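Long-range contacts in carboxypeptidase A (PDB 1JQG), which probably acts as a zinc-dependent digestive carboxypeptidase, removing amino acids one at a time from the C-terminal end of polypeptide chains: residues A[140-145]-A[157-162]; A[162-167]-A[210-215]; A[252-257]-A[364-369]; A[311-316]-A[380-385]. All blocks are in the same frame, centred on the assembly; numbering follows the deposited sequence.

Interaction 1 (A[140-145]-A[157-162])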
loop_
_atom_site.group_PDB
_atom_site.type_symbol
_atom_site.label_atom_id
_atom_site.label_comp_id
_atom_site.label_asym_id
_atom_site.label_seq_id
_atom_site.Cartn_x
_atom_site.Cartn_y
_atom_site.Cartn_z
ATOM N N ASN A 140 -3.915 23.107 18.067
ATOM C CA ASN A 140 -4.845 23.863 17.225
ATOM C C ASN A 140 -5.065 23.310 15.830
ATOM O O ASN A 140 -6.017 23.723 15.147
ATOM C CB ASN A 140 -4.383 25.330 17.151
ATOM C CG ASN A 140 -4.774 26.091 18.404
ATOM O OD1 ASN A 140 -4.225 25.966 19.508
ATOM N ND2 ASN A 140 -5.768 26.948 18.194
ATOM N N VAL A 141 -4.116 22.551 15.290
ATOM C CA VAL A 141 -4.297 21.921 13.986
ATOM C C VAL A 141 -4.330 20.403 13.980
ATOM O O VAL A 141 -4.966 19.835 13.106
ATOM C CB VAL A 141 -3.223 22.411 13.002
ATOM C CG1 VAL A 141 -3.260 23.925 12.781
ATOM C CG2 VAL A 141 -1.849 21.975 13.488
ATOM N N VAL A 142 -3.696 19.765 14.960
ATOM C CA VAL A 142 -3.568 18.325 15.025
ATOM C C VAL A 142 -4.504 17.775 16.107
ATOM O O VAL A 142 -4.520 18.236 17.250
ATOM C CB VAL A 142 -2.111 17.856 15.287
ATOM C CG1 VAL A 142 -2.061 16.363 15.482
ATOM C CG2 VAL A 142 -1.196 18.224 14.130
ATOM N N THR A 143 -5.156 16.689 15.848
ATOM C CA THR A 143 -6.064 15.977 16.685
ATOM C C THR A 143 -5.863 14.468 16.436
ATOM O O THR A 143 -6.085 13.938 15.339
ATOM C CB THR A 143 -7.550 16.304 16.398
ATOM O OG1 THR A 143 -7.865 17.660 16.671
ATOM C CG2 THR A 143 -8.464 15.454 17.252
ATOM N N VAL A 144 -5.298 13.789 17.426
ATOM C CA VAL A 144 -5.050 12.357 17.331
ATOM C C VAL A 144 -6.326 11.643 17.772
ATOM O O VAL A 144 -7.001 12.018 18.729
ATOM C CB VAL A 144 -3.831 11.934 18.145
ATOM C CG1 VAL A 144 -4.039 12.119 19.645
ATOM C CG2 VAL A 144 -3.412 10.503 17.807
ATOM N N VAL A 145 -6.748 10.653 16.974
ATOM C CA VAL A 145 -7.930 9.861 17.310
ATOM C C VAL A 145 -7.702 8.379 17.063
ATOM O O VAL A 145 -7.142 7.991 16.057
ATOM C CB VAL A 145 -9.150 10.416 16.581
ATOM C CG1 VAL A 145 -8.802 10.987 15.209
ATOM C CG2 VAL A 145 -10.275 9.400 16.368
ATOM N N LYS A 157 -4.653 4.394 15.564
ATOM C CA LYS A 157 -4.993 5.780 15.595
ATOM C C LYS A 157 -4.542 6.499 14.341
ATOM O O LYS A 157 -3.779 6.026 13.499
ATOM C CB LYS A 157 -4.508 6.480 16.854
ATOM C CG LYS A 157 -3.104 6.201 17.278
ATOM C CD LYS A 157 -2.678 7.100 18.444
ATOM C CE LYS A 157 -3.462 6.706 19.699
ATOM N NZ LYS A 157 -3.005 5.412 20.335
ATOM N N TYR A 158 -5.209 7.631 14.061
ATOM C CA TYR A 158 -4.980 8.375 12.839
ATOM C C TYR A 158 -5.030 9.848 13.237
ATOM O O TYR A 158 -5.559 10.199 14.296
ATOM C CB TYR A 158 -5.998 8.030 11.737
ATOM C CG TYR A 158 -7.442 8.357 12.059
ATOM C CD1 TYR A 158 -8.057 9.521 11.613
ATOM C CD2 TYR A 158 -8.187 7.496 12.845
ATOM C CE1 TYR A 158 -9.376 9.809 11.924
ATOM C CE2 TYR A 158 -9.504 7.764 13.156
ATOM C CZ TYR A 158 -10.102 8.920 12.696
ATOM O OH TYR A 158 -11.417 9.131 13.038
ATOM N N LEU A 159 -4.608 10.715 12.311
ATOM C CA LEU A 159 -4.621 12.141 12.559
ATOM C C LEU A 159 -5.756 12.839 11.816
ATOM O O LEU A 159 -6.049 12.554 10.677
ATOM C CB LEU A 159 -3.220 12.667 12.189
ATOM C CG LEU A 159 -2.071 12.390 13.143
ATOM C CD1 LEU A 159 -0.861 13.236 12.753
ATOM C CD2 LEU A 159 -2.404 12.677 14.598
ATOM N N ARG A 160 -6.239 13.937 12.376
ATOM C CA ARG A 160 -7.175 14.843 11.718
ATOM C C ARG A 160 -6.542 16.227 11.703
ATOM O O ARG A 160 -6.524 16.878 12.746
ATOM C CB ARG A 160 -8.500 14.879 12.474
ATOM C CG ARG A 160 -9.386 13.664 12.211
ATOM C CD ARG A 160 -10.825 13.960 12.650
ATOM N NE ARG A 160 -10.935 14.124 14.086
ATOM C CZ ARG A 160 -11.983 14.487 14.772
ATOM N NH1 ARG A 160 -13.121 14.747 14.153
ATOM N NH2 ARG A 160 -11.899 14.610 16.094
ATOM N N ILE A 161 -5.909 16.595 10.616
ATOM C CA ILE A 161 -5.231 17.880 10.480
ATOM C C ILE A 161 -6.188 18.937 9.910
ATOM O O ILE A 161 -6.803 18.775 8.851
ATOM C CB ILE A 161 -3.982 17.736 9.575
ATOM C CG1 ILE A 161 -3.090 16.614 10.106
ATOM C CG2 ILE A 161 -3.307 19.094 9.466
ATOM C CD1 ILE A 161 -1.876 16.156 9.363
ATOM N N SER A 162 -6.379 20.009 10.650
ATOM C CA SER A 162 -7.285 21.085 10.297
ATOM C C SER A 162 -7.066 22.359 11.109
ATOM O O SER A 162 -6.959 22.396 12.339
ATOM C CB SER A 162 -8.746 20.624 10.453
ATOM O OG SER A 162 -9.620 21.728 10.197
#
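V145 and Y158 form the dense end of this strand pair. CG1 of V145 sits over one face of the phenol ring, 3.7 Å from its centroid and displaced toward the rim, in a CH-pi contact, while its CG2 reaches the hydroxyl end, 3.5 Å from Y158 OH. The ring arrives there because CG of Y158 stands between its own backbone N and carbonyl carbon (chi1 63°). Beneath the side chains the backbones exchange two nearly straight bonds, V145 N to Y158 O at 3.0 Å and Y158 N to V145 O at 2.8 Å. Y158 also packs on I214 and L216 of strand 212-216. An alanine in place of Y158 would probably deprive both V145 methyls of their aromatic partner and open a gap beside I214 and L216. V142, L159 and I161 are buried on the other face, under helices 124-137 and 187-200, and CD2 of L159 meets V142 CG1 at 3.8 Å. K157 lays its CD 3.5 Å from V144 CG2 before its amine turns off to a salt bridge with D128. T143 and R160 meet more loosely. R160 N donates to T143 O, but the return bond from T143 N to R160 O is weak at 3.4 Å, and the R160 guanidinium meets the T143 methyl obliquely, NH2 to CG2. Beyond them S162 N closes onto V141 O, next to the solvent-exposed N140. The whole is a beta hairpin, strands 142-149 and 155-161, whose first arm forms an outer border of the mixed eight-stranded sheet in the alpha/beta fold of zinc carboxypeptidases.

Interaction 2 (A[162-167]-A[210-215])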
loop_
_atom_site.group_PDB
_atom_site.type_symbol
_atom_site.label_atom_id
_atom_site.label_comp_id
_atom_site.label_asym_id
_atom_site.label_seq_id
_atom_site.Cartn_x
_atom_site.Cartn_y
_atom_site.Cartn_z
ATOM N N SER A 162 -6.379 20.009 10.650
ATOM C CA SER A 162 -7.285 21.085 10.297
ATOM C C SER A 162 -7.066 22.359 11.109
ATOM O O SER A 162 -6.959 22.396 12.339
ATOM C CB SER A 162 -8.746 20.624 10.453
ATOM O OG SER A 162 -9.620 21.728 10.197
ATOM N N THR A 163 -7.189 23.493 10.478
ATOM C CA THR A 163 -7.089 24.803 11.115
ATOM C C THR A 163 -8.459 25.235 11.638
ATOM O O THR A 163 -8.646 26.125 12.484
ATOM C CB THR A 163 -6.590 25.907 10.159
ATOM O OG1 THR A 163 -7.516 25.910 9.070
ATOM C CG2 THR A 163 -5.189 25.687 9.635
ATOM N N THR A 164 -9.505 24.596 11.145
ATOM C CA THR A 164 -10.870 24.873 11.597
ATOM C C THR A 164 -11.466 23.724 12.394
ATOM O O THR A 164 -12.673 23.589 12.603
ATOM C CB THR A 164 -11.797 25.151 10.397
ATOM O OG1 THR A 164 -11.582 24.068 9.466
ATOM C CG2 THR A 164 -11.452 26.509 9.815
ATOM N N ASN A 165 -10.625 22.815 12.858
ATOM C CA ASN A 165 -11.036 21.654 13.619
ATOM C C ASN A 165 -12.198 20.878 13.024
ATOM O O ASN A 165 -13.164 20.472 13.702
ATOM C CB ASN A 165 -11.356 22.131 15.040
ATOM C CG ASN A 165 -11.562 20.981 16.015
ATOM O OD1 ASN A 165 -10.758 20.039 16.074
ATOM N ND2 ASN A 165 -12.672 21.053 16.756
ATOM N N PHE A 166 -12.176 20.641 11.707
ATOM C CA PHE A 166 -13.242 19.950 11.004
ATOM C C PHE A 166 -14.636 20.530 11.203
ATOM O O PHE A 166 -15.626 19.797 11.029
ATOM C CB PHE A 166 -13.203 18.456 11.395
ATOM C CG PHE A 166 -12.233 17.645 10.574
ATOM C CD1 PHE A 166 -10.872 17.933 10.607
ATOM C CD2 PHE A 166 -12.643 16.605 9.767
ATOM C CE1 PHE A 166 -9.967 17.203 9.857
ATOM C CE2 PHE A 166 -11.737 15.880 9.012
ATOM C CZ PHE A 166 -10.389 16.164 9.055
ATOM N N GLN A 167 -14.729 21.819 11.527
ATOM C CA GLN A 167 -15.954 22.509 11.839
ATOM C C GLN A 167 -16.577 23.164 10.618
ATOM O O GLN A 167 -17.789 23.205 10.503
ATOM C CB GLN A 167 -15.681 23.574 12.909
ATOM C CG GLN A 167 -15.175 23.029 14.229
ATOM C CD GLN A 167 -16.140 22.103 14.945
ATOM O OE1 GLN A 167 -16.341 20.979 14.484
ATOM N NE2 GLN A 167 -16.657 22.667 16.042
ATOM N N ASN A 210 -7.218 25.581 3.324
ATOM C CA ASN A 210 -8.408 25.269 2.526
ATOM C C ASN A 210 -8.823 23.804 2.504
ATOM O O ASN A 210 -9.740 23.413 1.804
ATOM C CB ASN A 210 -8.208 25.812 1.113
ATOM C CG ASN A 210 -8.087 27.332 1.109
ATOM O OD1 ASN A 210 -8.912 28.029 1.727
ATOM N ND2 ASN A 210 -7.064 27.808 0.396
ATOM N N ILE A 211 -8.043 22.899 3.073
ATOM C CA ILE A 211 -8.272 21.480 3.054
ATOM C C ILE A 211 -8.172 20.827 4.437
ATOM O O ILE A 211 -7.236 21.109 5.193
ATOM C CB ILE A 211 -7.309 20.773 2.066
ATOM C CG1 ILE A 211 -7.410 21.377 0.649
ATOM C CG2 ILE A 211 -7.642 19.279 1.970
ATOM C CD1 ILE A 211 -6.378 20.911 -0.352
ATOM N N ASP A 212 -9.121 19.961 4.738
ATOM C CA ASP A 212 -9.072 19.110 5.934
ATOM C C ASP A 212 -8.503 17.715 5.648
ATOM O O ASP A 212 -8.806 17.158 4.588
ATOM C CB ASP A 212 -10.486 18.926 6.473
ATOM C CG ASP A 212 -10.983 20.094 7.271
ATOM O OD1 ASP A 212 -10.224 21.033 7.534
ATOM O OD2 ASP A 212 -12.180 20.127 7.659
ATOM N N TRP A 213 -7.550 17.257 6.441
ATOM C CA TRP A 213 -6.842 16.012 6.131
ATOM C C TRP A 213 -7.037 14.935 7.202
ATOM O O TRP A 213 -7.188 15.154 8.407
ATOM C CB TRP A 213 -5.354 16.234 5.923
ATOM C CG TRP A 213 -4.992 17.318 4.969
ATOM C CD1 TRP A 213 -5.117 18.677 5.148
ATOM C CD2 TRP A 213 -4.392 17.155 3.683
ATOM N NE1 TRP A 213 -4.649 19.356 4.050
ATOM C CE2 TRP A 213 -4.193 18.442 3.141
ATOM C CE3 TRP A 213 -3.976 16.053 2.936
ATOM C CZ2 TRP A 213 -3.619 18.644 1.876
ATOM C CZ3 TRP A 213 -3.430 16.239 1.703
ATOM C CH2 TRP A 213 -3.257 17.526 1.168
ATOM N N ILE A 214 -7.083 13.682 6.718
ATOM C CA ILE A 214 -7.180 12.504 7.538
ATOM C C ILE A 214 -6.012 11.645 7.092
ATOM O O ILE A 214 -5.925 11.238 5.928
ATOM C CB ILE A 214 -8.513 11.766 7.368
ATOM C CG1 ILE A 214 -9.675 12.574 7.975
ATOM C CG2 ILE A 214 -8.467 10.375 8.031
ATOM C CD1 ILE A 214 -11.063 12.003 7.769
ATOM N N ILE A 215 -5.109 11.303 8.020
ATOM C CA ILE A 215 -3.963 10.471 7.696
ATOM C C ILE A 215 -3.863 9.294 8.634
ATOM O O ILE A 215 -3.730 9.488 9.844
ATOM C CB ILE A 215 -2.666 11.302 7.717
ATOM C CG1 ILE A 215 -2.778 12.489 6.736
ATOM C CG2 ILE A 215 -1.463 10.423 7.355
ATOM C CD1 ILE A 215 -1.536 13.338 6.597
HETATM O O HOH W 1 -13.223 22.413 8.557
#
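The carboxylate of D212 lies stacked against the ring of F166, an acid on an aromatic face, with the two planes only 14° apart. OD2 stands 3.8 Å above the ring plane, toward its rim, and the CB hydrogens make a CH-pi contact with the same face, 4.0 Å from CB to the centroid. At the ring's edge, in its plane, W213 O approaches CZ to 3.4 Å. I214 CG1 meets CZ obliquely. S162 completes the grip. With OG anti to the backbone N (chi1 176°), its hydroxyl donates to D212 OD1 at 2.8 Å, arriving from above the carboxylate plane. S162 OG itself accepts from T164 N, making an ST turn, and from F166 N at 3.2 Å, so three bonds converge on it and tie the loop's backbone to the acid. F166 sits in the type I' turn from T164 to Q167, with its ring over D212. A water donates to D212 OD2 at 2.7 Å, and R298 forms a salt bridge with that oxygen, which would favour the ionised acid. H295 meets the F166 ring at a steep angle. The loop thus closes over the start of strand 212-216, which runs between strands 155-161 and 173-178, with W213 and I215 turned against helix 187-200.

Interaction 3 (A[252-257]-A[364-369])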
loop_
_atom_site.group_PDB
_atom_site.type_symbol
_atom_site.label_atom_id
_atom_site.label_comp_id
_atom_site.label_asym_id
_atom_site.label_seq_id
_atom_site.Cartn_x
_atom_site.Cartn_y
_atom_site.Cartn_z
ATOM N N ASP A 252 -6.489 -10.968 3.524
ATOM C CA ASP A 252 -5.993 -9.857 2.715
ATOM C C ASP A 252 -6.989 -8.694 2.854
ATOM O O ASP A 252 -8.095 -8.725 2.309
ATOM C CB ASP A 252 -5.898 -10.281 1.255
ATOM C CG ASP A 252 -5.248 -9.247 0.357
ATOM O OD1 ASP A 252 -4.931 -9.628 -0.787
ATOM O OD2 ASP A 252 -5.064 -8.082 0.805
ATOM N N LEU A 253 -6.543 -7.667 3.589
ATOM C CA LEU A 253 -7.453 -6.522 3.848
ATOM C C LEU A 253 -7.863 -5.744 2.623
ATOM O O LEU A 253 -8.895 -5.089 2.566
ATOM C CB LEU A 253 -6.811 -5.577 4.856
ATOM C CG LEU A 253 -6.575 -6.117 6.263
ATOM C CD1 LEU A 253 -5.828 -5.081 7.104
ATOM C CD2 LEU A 253 -7.920 -6.485 6.931
ATOM N N ASN A 254 -7.105 -5.851 1.533
ATOM C CA ASN A 254 -7.430 -5.159 0.289
ATOM C C ASN A 254 -8.384 -5.985 -0.543
ATOM O O ASN A 254 -8.585 -5.754 -1.739
ATOM C CB ASN A 254 -6.166 -4.780 -0.480
ATOM C CG ASN A 254 -6.368 -3.477 -1.273
ATOM O OD1 ASN A 254 -7.289 -2.707 -0.968
ATOM N ND2 ASN A 254 -5.555 -3.200 -2.280
ATOM N N ARG A 255 -8.995 -6.998 0.059
ATOM C CA ARG A 255 -9.972 -7.853 -0.593
ATOM C C ARG A 255 -11.182 -8.004 0.354
ATOM O O ARG A 255 -12.135 -8.713 0.098
ATOM C CB ARG A 255 -9.429 -9.214 -0.948
ATOM C CG ARG A 255 -8.094 -9.287 -1.663
ATOM C CD ARG A 255 -8.297 -9.065 -3.155
ATOM N NE ARG A 255 -7.004 -8.971 -3.809
ATOM C CZ ARG A 255 -6.702 -9.562 -4.952
ATOM N NH1 ARG A 255 -7.617 -10.299 -5.580
ATOM N NH2 ARG A 255 -5.470 -9.399 -5.433
ATOM N N ASN A 256 -11.141 -7.311 1.483
ATOM C CA ASN A 256 -12.172 -7.352 2.498
ATOM C C ASN A 256 -13.135 -6.161 2.484
ATOM O O ASN A 256 -13.969 -5.987 3.387
ATOM C CB ASN A 256 -11.469 -7.428 3.854
ATOM C CG ASN A 256 -12.376 -8.013 4.932
ATOM O OD1 ASN A 256 -12.869 -9.112 4.764
ATOM N ND2 ASN A 256 -12.515 -7.226 6.000
ATOM N N PHE A 257 -13.098 -5.340 1.425
ATOM C CA PHE A 257 -14.019 -4.185 1.333
ATOM C C PHE A 257 -15.267 -4.495 0.543
ATOM O O PHE A 257 -15.272 -5.416 -0.245
ATOM C CB PHE A 257 -13.320 -2.964 0.740
ATOM C CG PHE A 257 -12.335 -2.313 1.679
ATOM C CD1 PHE A 257 -11.080 -2.857 1.901
ATOM C CD2 PHE A 257 -12.683 -1.163 2.387
ATOM C CE1 PHE A 257 -10.204 -2.271 2.789
ATOM C CE2 PHE A 257 -11.817 -0.551 3.273
ATOM C CZ PHE A 257 -10.551 -1.108 3.470
ATOM N N GLY A 364 -12.969 -6.006 -3.722
ATOM C CA GLY A 364 -12.796 -5.791 -2.278
ATOM C C GLY A 364 -11.722 -4.759 -1.958
ATOM O O GLY A 364 -11.290 -4.730 -0.807
ATOM N N GLY A 365 -11.300 -3.949 -2.910
ATOM C CA GLY A 365 -10.245 -2.994 -2.687
ATOM C C GLY A 365 -10.761 -1.762 -1.968
ATOM O O GLY A 365 -11.911 -1.342 -2.057
ATOM N N ALA A 366 -9.880 -1.146 -1.199
ATOM C CA ALA A 366 -10.197 0.026 -0.387
ATOM C C ALA A 366 -10.563 1.224 -1.241
ATOM O O ALA A 366 -11.603 1.855 -1.054
ATOM C CB ALA A 366 -8.978 0.349 0.467
ATOM N N SER A 367 -9.759 1.561 -2.240
ATOM C CA SER A 367 -10.029 2.702 -3.116
ATOM C C SER A 367 -11.344 2.568 -3.887
ATOM O O SER A 367 -12.016 3.576 -4.109
ATOM C CB SER A 367 -8.862 2.991 -4.052
ATOM O OG SER A 367 -8.549 1.966 -4.966
ATOM N N ASP A 368 -11.703 1.340 -4.281
ATOM C CA ASP A 368 -12.962 1.111 -4.968
ATOM C C ASP A 368 -14.185 1.388 -4.087
ATOM O O ASP A 368 -15.185 1.943 -4.551
ATOM C CB ASP A 368 -13.037 -0.327 -5.507
ATOM C CG ASP A 368 -12.276 -0.501 -6.796
ATOM O OD1 ASP A 368 -12.137 -1.636 -7.288
ATOM O OD2 ASP A 368 -11.738 0.449 -7.383
ATOM N N TYR A 369 -14.105 0.986 -2.814
ATOM C CA TYR A 369 -15.179 1.168 -1.880
ATOM C C TYR A 369 -15.378 2.658 -1.550
ATOM O O TYR A 369 -16.524 3.117 -1.594
ATOM C CB TYR A 369 -14.995 0.345 -0.595
ATOM C CG TYR A 369 -16.030 0.661 0.483
ATOM C CD1 TYR A 369 -17.269 0.024 0.503
ATOM C CD2 TYR A 369 -15.809 1.592 1.482
ATOM C CE1 TYR A 369 -18.229 0.280 1.453
ATOM C CE2 TYR A 369 -16.726 1.893 2.455
ATOM C CZ TYR A 369 -17.944 1.225 2.429
ATOM O OH TYR A 369 -18.861 1.521 3.399
HETATM O O HOH W 2 -6.745 0.108 -2.957
#
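F257 lays the face of its ring flat over A366 at the start of helix 366-373. The A366 CA lies 3.7 Å from the ring centroid and only 6° off the ring normal, a CH-pi contact over the centre, and the A366 methyl fills in beside it, 3.7 Å from CZ. The phenyl reaches this place with CG anti to its carbonyl carbon (chi1 -73°). Its edge is turned to G364 O, which also receives F257 N at 2.9 Å, from a direction tilted out of the carbonyl plane. Y369, three residues further along the helix, crosses F257 at about a right angle, their CB atoms 3.9 Å apart, and F280 meets both rings. An alanine in place of F257 would probably leave A366 without its aromatic cover and open a gap beside Y369. The N254 carboxamide points its OD1 at A366 N, accepting at 3.0 Å in a bond of 164° with the donor tilted a little from the carbonyl plane; it thus engages an N-H of the helix's first turn, while G365 holds the N-cap position. G364 has positive phi and lies so near R255 that a CB would strike R255 O. Behind N254, D252 OD2 accepts from N254 N at 3.1 Å in an Asx turn and also from the zinc ligand H181; its other oxygen pairs with R235. These links make D252 a second-shell residue that would help position H181, and, with the N254 side chain about 5 Å from the metal, they place the contact in the wall of the zinc site of an M14 carboxypeptidase.

Interaction 4 (A[311-316]-A[380-385])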
loop_
_atom_site.group_PDB
_atom_site.type_symbol
_atom_site.label_atom_id
_atom_site.label_comp_id
_atom_site.label_asym_id
_atom_site.label_seq_id
_atom_site.Cartn_x
_atom_site.Cartn_y
_atom_site.Cartn_z
ATOM N N MET A 311 2.865 3.197 -10.316
ATOM C CA MET A 311 1.623 3.419 -11.010
ATOM C C MET A 311 0.551 4.016 -10.129
ATOM O O MET A 311 0.600 3.911 -8.909
ATOM C CB MET A 311 1.021 2.136 -11.623
ATOM C CG MET A 311 1.277 0.866 -10.856
ATOM S SD MET A 311 0.990 -0.704 -11.671
ATOM C CE MET A 311 2.515 -1.152 -12.417
ATOM N N ILE A 312 -0.346 4.779 -10.738
ATOM C CA ILE A 312 -1.523 5.322 -10.065
ATOM C C ILE A 312 -2.764 4.727 -10.704
ATOM O O ILE A 312 -2.902 4.987 -11.895
ATOM C CB ILE A 312 -1.547 6.861 -10.215
ATOM C CG1 ILE A 312 -0.345 7.495 -9.484
ATOM C CG2 ILE A 312 -2.781 7.575 -9.716
ATOM C CD1 ILE A 312 -0.098 8.926 -9.868
ATOM N N LEU A 313 -3.497 3.867 -9.974
ATOM C CA LEU A 313 -4.655 3.163 -10.557
ATOM C C LEU A 313 -5.972 3.667 -9.954
ATOM O O LEU A 313 -5.997 4.294 -8.888
ATOM C CB LEU A 313 -4.605 1.649 -10.278
ATOM C CG LEU A 313 -3.324 0.935 -10.732
ATOM C CD1 LEU A 313 -2.851 1.345 -12.128
ATOM C CD2 LEU A 313 -2.139 1.189 -9.804
ATOM N N TYR A 314 -7.023 3.360 -10.662
ATOM C CA TYR A 314 -8.391 3.724 -10.288
ATOM C C TYR A 314 -9.351 2.832 -11.039
ATOM O O TYR A 314 -8.951 1.877 -11.710
ATOM C CB TYR A 314 -8.672 5.190 -10.700
ATOM C CG TYR A 314 -8.554 5.410 -12.233
ATOM C CD1 TYR A 314 -9.621 5.074 -13.081
ATOM C CD2 TYR A 314 -7.380 5.947 -12.792
ATOM C CE1 TYR A 314 -9.510 5.259 -14.469
ATOM C CE2 TYR A 314 -7.271 6.128 -14.181
ATOM C CZ TYR A 314 -8.334 5.780 -15.019
ATOM O OH TYR A 314 -8.229 5.938 -16.367
ATOM N N GLY A 315 -10.601 3.153 -10.915
ATOM C CA GLY A 315 -11.645 2.453 -11.657
ATOM C C GLY A 315 -12.599 1.811 -10.759
ATOM O O GLY A 315 -13.375 2.508 -10.119
ATOM N N TYR A 316 -12.426 0.564 -10.839
ATOM C CA TYR A 316 -13.097 -0.468 -10.109
ATOM C C TYR A 316 -12.359 -1.735 -10.605
ATOM O O TYR A 316 -12.266 -2.020 -11.780
ATOM C CB TYR A 316 -14.610 -0.438 -10.396
ATOM C CG TYR A 316 -15.372 0.669 -9.608
ATOM C CD1 TYR A 316 -15.061 0.962 -8.250
ATOM C CD2 TYR A 316 -16.384 1.391 -10.243
ATOM C CE1 TYR A 316 -15.774 1.974 -7.561
ATOM C CE2 TYR A 316 -17.088 2.393 -9.556
ATOM C CZ TYR A 316 -16.788 2.684 -8.223
ATOM O OH TYR A 316 -17.487 3.662 -7.577
ATOM N N THR A 380 -5.355 4.234 -5.905
ATOM C CA THR A 380 -4.476 3.322 -5.199
ATOM C C THR A 380 -3.054 3.532 -5.735
ATOM O O THR A 380 -2.823 3.285 -6.911
ATOM C CB THR A 380 -4.943 1.880 -5.347
ATOM O OG1 THR A 380 -3.763 1.062 -5.099
ATOM C CG2 THR A 380 -5.437 1.508 -6.741
ATOM N N TYR A 381 -2.180 4.116 -4.920
ATOM C CA TYR A 381 -0.820 4.402 -5.308
ATOM C C TYR A 381 0.043 3.165 -5.206
ATOM O O TYR A 381 -0.086 2.339 -4.323
ATOM C CB TYR A 381 -0.181 5.487 -4.428
ATOM C CG TYR A 381 -0.299 6.906 -4.935
ATOM C CD1 TYR A 381 -1.506 7.509 -5.170
ATOM C CD2 TYR A 381 0.830 7.651 -5.163
ATOM C CE1 TYR A 381 -1.605 8.813 -5.635
ATOM C CE2 TYR A 381 0.775 8.961 -5.619
ATOM C CZ TYR A 381 -0.444 9.536 -5.849
ATOM O OH TYR A 381 -0.554 10.846 -6.269
ATOM N N GLU A 382 0.934 3.015 -6.167
ATOM C CA GLU A 382 1.917 1.943 -6.180
ATOM C C GLU A 382 3.270 2.631 -6.263
ATOM O O GLU A 382 3.634 2.961 -7.372
ATOM C CB GLU A 382 1.705 0.989 -7.356
ATOM C CG GLU A 382 0.381 0.224 -7.319
ATOM C CD GLU A 382 0.377 -0.860 -6.244
ATOM O OE1 GLU A 382 1.488 -1.317 -5.911
ATOM O OE2 GLU A 382 -0.697 -1.261 -5.731
ATOM N N LEU A 383 3.921 2.860 -5.152
ATOM C CA LEU A 383 5.240 3.443 -5.073
ATOM C C LEU A 383 6.348 2.651 -5.765
ATOM O O LEU A 383 6.177 1.491 -6.052
ATOM C CB LEU A 383 5.634 3.579 -3.580
ATOM C CG LEU A 383 4.748 4.514 -2.759
ATOM C CD1 LEU A 383 5.439 4.846 -1.426
ATOM C CD2 LEU A 383 4.411 5.746 -3.559
ATOM N N PRO A 384 7.403 3.319 -6.184
ATOM C CA PRO A 384 8.486 2.754 -6.955
ATOM C C PRO A 384 9.225 1.707 -6.153
ATOM O O PRO A 384 9.486 1.818 -4.949
ATOM C CB PRO A 384 9.392 3.961 -7.274
ATOM C CG PRO A 384 8.497 5.157 -7.200
ATOM C CD PRO A 384 7.554 4.822 -6.091
ATOM N N ALA A 385 9.666 0.655 -6.827
ATOM C CA ALA A 385 10.561 -0.330 -6.265
ATOM C C ALA A 385 11.981 0.197 -6.484
ATOM O O ALA A 385 12.455 0.152 -7.612
ATOM C CB ALA A 385 10.392 -1.642 -7.006
#
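T380 opens the pairing by clasping L313 with two backbone bonds, T380 N to L313 O at 3.1 Å and L313 N to T380 O at 3.2 Å, the latter almost straight at 177°. Its hydroxyl is anti to the backbone N (chi1 158°), which sets the methyl CG2 against L313 CB, 3.6 Å away. Y381 comes next, a non-hydrogen-bonded partner of I312 on the other face. The two side chains run alongside one another, and I312 CG1 stands over the centre of the phenol ring, 4.2 Å from its centroid; M335 of helix 325-340 touches both. Strand 377-383 is where the mixed sheet changes direction: it runs parallel to strand 299-307, to which Y381 is joined by backbone bonds with D304 and H306, but antiparallel to 311-314. E382 returns to the face of T380 and L313. Its backbone makes two bonds with M311, E382 N to M311 O at 2.9 Å and M311 N to E382 O at 3.1 Å. Its CB lies 3.5 Å from M311 CG, and its CG rests on L313 CD2, the two side chains crossing at about a right angle. A bend at chi2 then turns the carboxylate away from strand 311-314; the side chain comes within about 5 Å of the zinc ion, beside H306, consistent with the predicted role of E382 as proton donor and acceptor.

Overall arrangement
Interactions 1 and 2 work at one end of the mixed sheet and share S162; strands 155-161 and 212-216 lie side by side there, joined by backbone bonds. Both are far from the metal, yet they differ: the hairpin is partly buried and relies on backbone pairing and apolar contact, whereas the loop contact is buried and turns on a probably charged acid. Interactions 3 and 4, centres about 14 Å apart, lie near the middle of the chain, beside the zinc site, where S367 touches T380. Buried interaction 4 rests on paired backbone bonds; partly buried interaction 3 joins a loop to the start of helix 366-373 through a side-chain amide bond and a CH-pi contact.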